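Local coordinates for Rab GTPase binding effector protein 1 (Homo sapiens, PDB 1TU3) that probably acts as an effector of Rab GTPases, binding them through a dimeric helical segment, at residues R53-D56 / R60-A63. Residues are numbered along the deposited sequence; the frame is centred on the assembly and turned at random.
Sequences RQAD and RIRA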
ATOM      1  N   ARG G  53      -2.675   1.744  16.138  1.00 50.07           N
ATOM      2  CA  ARG G  53      -2.698   3.054  16.770  1.00 46.15           C
ATOM      3  C   ARG G  53      -3.721   3.098  17.898  1.00 50.04           C
ATOM      4  O   ARG G  53      -3.613   3.896  18.822  1.00 46.10           O
ATOM      5  CB  ARG G  53      -3.059   4.121  15.732  1.00 58.63           C
ATOM      6  CG  ARG G  53      -2.182   5.361  15.793  1.00 63.03           C
ATOM      7  CD  ARG G  53      -2.987   6.604  16.040  1.00 68.91           C
ATOM      8  NE  ARG G  53      -4.060   6.794  15.070  1.00 73.77           N
ATOM      9  CZ  ARG G  53      -4.939   7.795  15.121  1.00 79.16           C
ATOM     10  NH1 ARG G  53      -4.866   8.695  16.094  1.00 74.38           N
ATOM     11  NH2 ARG G  53      -5.903   7.896  14.213  1.00 76.96           N
ATOM     12  N   GLN G  54      -4.729   2.243  17.808  1.00 54.91           N
ATOM     13  CA  GLN G  54      -5.791   2.230  18.793  1.00 58.11           C
ATOM     14  C   GLN G  54      -5.557   1.157  19.851  1.00 64.13           C
ATOM     15  O   GLN G  54      -6.301   1.070  20.826  1.00 69.37           O
ATOM     16  CB  GLN G  54      -7.141   1.987  18.110  1.00 61.60           C
ATOM     17  CG  GLN G  54      -7.546   3.061  17.104  1.00 63.39           C
ATOM     18  CD  GLN G  54      -7.670   4.432  17.732  1.00 67.30           C
ATOM     19  OE1 GLN G  54      -8.229   4.576  18.819  1.00 72.25           O
ATOM     20  NE2 GLN G  54      -7.159   5.448  17.053  1.00 63.05           N
ATOM     21  N   ALA G  55      -4.533   0.331  19.673  1.00 62.24           N
ATOM     22  CA  ALA G  55      -4.359  -0.794  20.575  1.00 65.52           C
ATOM     23  C   ALA G  55      -3.977  -0.297  21.964  1.00 72.73           C
ATOM     24  O   ALA G  55      -3.189   0.638  22.110  1.00 69.18           O
ATOM     25  CB  ALA G  55      -3.298  -1.755  20.049  1.00 50.50           C
ATOM     26  N   ASP G  56      -4.552  -0.929  22.980  1.00 80.64           N
ATOM     27  CA  ASP G  56      -4.272  -0.582  24.364  1.00 86.67           C
ATOM     28  C   ASP G  56      -2.944  -1.166  24.841  1.00 86.56           C
ATOM     29  O   ASP G  56      -2.056  -0.436  25.290  1.00 89.82           O
ATOM     30  CB  ASP G  56      -5.399  -1.092  25.255  1.00 94.71           C
ATOM     31  CG  ASP G  56      -5.064  -0.989  26.723  1.00 98.70           C
ATOM     32  OD1 ASP G  56      -4.829   0.143  27.197  1.00104.04           O
ATOM     33  OD2 ASP G  56      -5.034  -2.042  27.401  1.00 99.28           O
ATOM     34  N   ARG G  60      -2.009  -6.659  22.531  1.00 66.30           N
ATOM     35  CA  ARG G  60      -3.024  -6.370  21.531  1.00 63.53           C
ATOM     36  C   ARG G  60      -2.378  -6.127  20.160  1.00 62.72           C
ATOM     37  O   ARG G  60      -2.932  -6.477  19.121  1.00 60.44           O
ATOM     38  CB  ARG G  60      -3.836  -5.139  21.924  1.00 57.93           C
ATOM     39  CG  ARG G  60      -4.993  -4.822  20.951  1.00 80.66           C
ATOM     40  CD  ARG G  60      -6.196  -5.751  21.134  1.00 85.92           C
ATOM     41  NE  ARG G  60      -5.803  -7.155  21.282  1.00 88.39           N
ATOM     42  CZ  ARG G  60      -6.503  -8.071  21.956  1.00 90.65           C
ATOM     43  NH1 ARG G  60      -7.652  -7.745  22.551  1.00 81.05           N
ATOM     44  NH2 ARG G  60      -6.036  -9.313  22.062  1.00 83.68           N
ATOM     45  N   ILE G  61      -1.202  -5.521  20.160  1.00 60.36           N
ATOM     46  CA  ILE G  61      -0.568  -5.164  18.910  1.00 63.49           C
ATOM     47  C   ILE G  61      -0.071  -6.405  18.174  1.00 66.24           C
ATOM     48  O   ILE G  61      -0.208  -6.498  16.944  1.00 59.55           O
ATOM     49  CB  ILE G  61       0.570  -4.188  19.162  1.00 60.41           C
ATOM     50  CG1 ILE G  61      -0.016  -2.891  19.714  1.00 61.98           C
ATOM     51  CG2 ILE G  61       1.325  -3.911  17.880  1.00 63.56           C
ATOM     52  CD1 ILE G  61       1.003  -1.846  20.086  1.00 62.87           C
ATOM     53  N   ARG G  62       0.472  -7.366  18.925  1.00 63.71           N
ATOM     54  CA  ARG G  62       0.941  -8.613  18.328  1.00 59.26           C
ATOM     55  C   ARG G  62      -0.194  -9.361  17.647  1.00 59.43           C
ATOM     56  O   ARG G  62       0.012  -9.996  16.612  1.00 63.24           O
ATOM     57  CB  ARG G  62       1.572  -9.532  19.369  1.00 64.02           C
ATOM     58  CG  ARG G  62       2.995  -9.168  19.806  1.00 71.10           C
ATOM     59  CD  ARG G  62       3.663 -10.357  20.548  1.00 81.65           C
ATOM     60  NE  ARG G  62       3.000 -10.718  21.811  1.00 74.55           N
ATOM     61  CZ  ARG G  62       3.149 -10.053  22.956  1.00 71.32           C
ATOM     62  NH1 ARG G  62       3.937  -8.985  23.023  1.00 67.05           N
ATOM     63  NH2 ARG G  62       2.507 -10.458  24.039  1.00 74.50           N
ATOM     64  N   ALA G  63      -1.387  -9.297  18.227  1.00 51.07           N
ATOM     65  CA  ALA G  63      -2.527 -10.006  17.654  1.00 54.04           C
ATOM     66  C   ALA G  63      -2.934  -9.352  16.340  1.00 49.96           C
ATOM     67  O   ALA G  63      -3.200 -10.036  15.355  1.00 49.27           O
ATOM     68  CB  ALA G  63      -3.708 -10.001  18.625  1.00 56.76           C
TER
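A55 drives its methyl into the start of the next helix, where two neighbouring residues receive it: CB lies 3.5 Å from I61 CG1 and 3.6 Å from R60 CG. Both approaches are aliphatic carbon on carbon, so the contact is apolar even on the arginine side. R60 points its CB toward A55, and with CG anti to the backbone N (chi1 -176°) the first two methylenes run past the methyl; R60 CB is 3.9 Å from A55 CB. The bends at chi2 and chi3 then carry the guanidinium away. I61 meets the same methyl differently, through its longer branch: chi1 of -65° sets CG1 beside the backbone N and swings it to A55, while CG2 lies anti to that N. Here the long helix 20-54 is followed, across a brief connection, by the short helix 58-64; the chain turns and the short helix heads obliquely back, A55 CA coming within 5.8 Å of R60 CA. S57 OG, just ahead of the short helix, is hydrogen-bonded to R60 N. I61, buried, also packs on I61 of the second subunit, which ties this turn to the interface between the two copies.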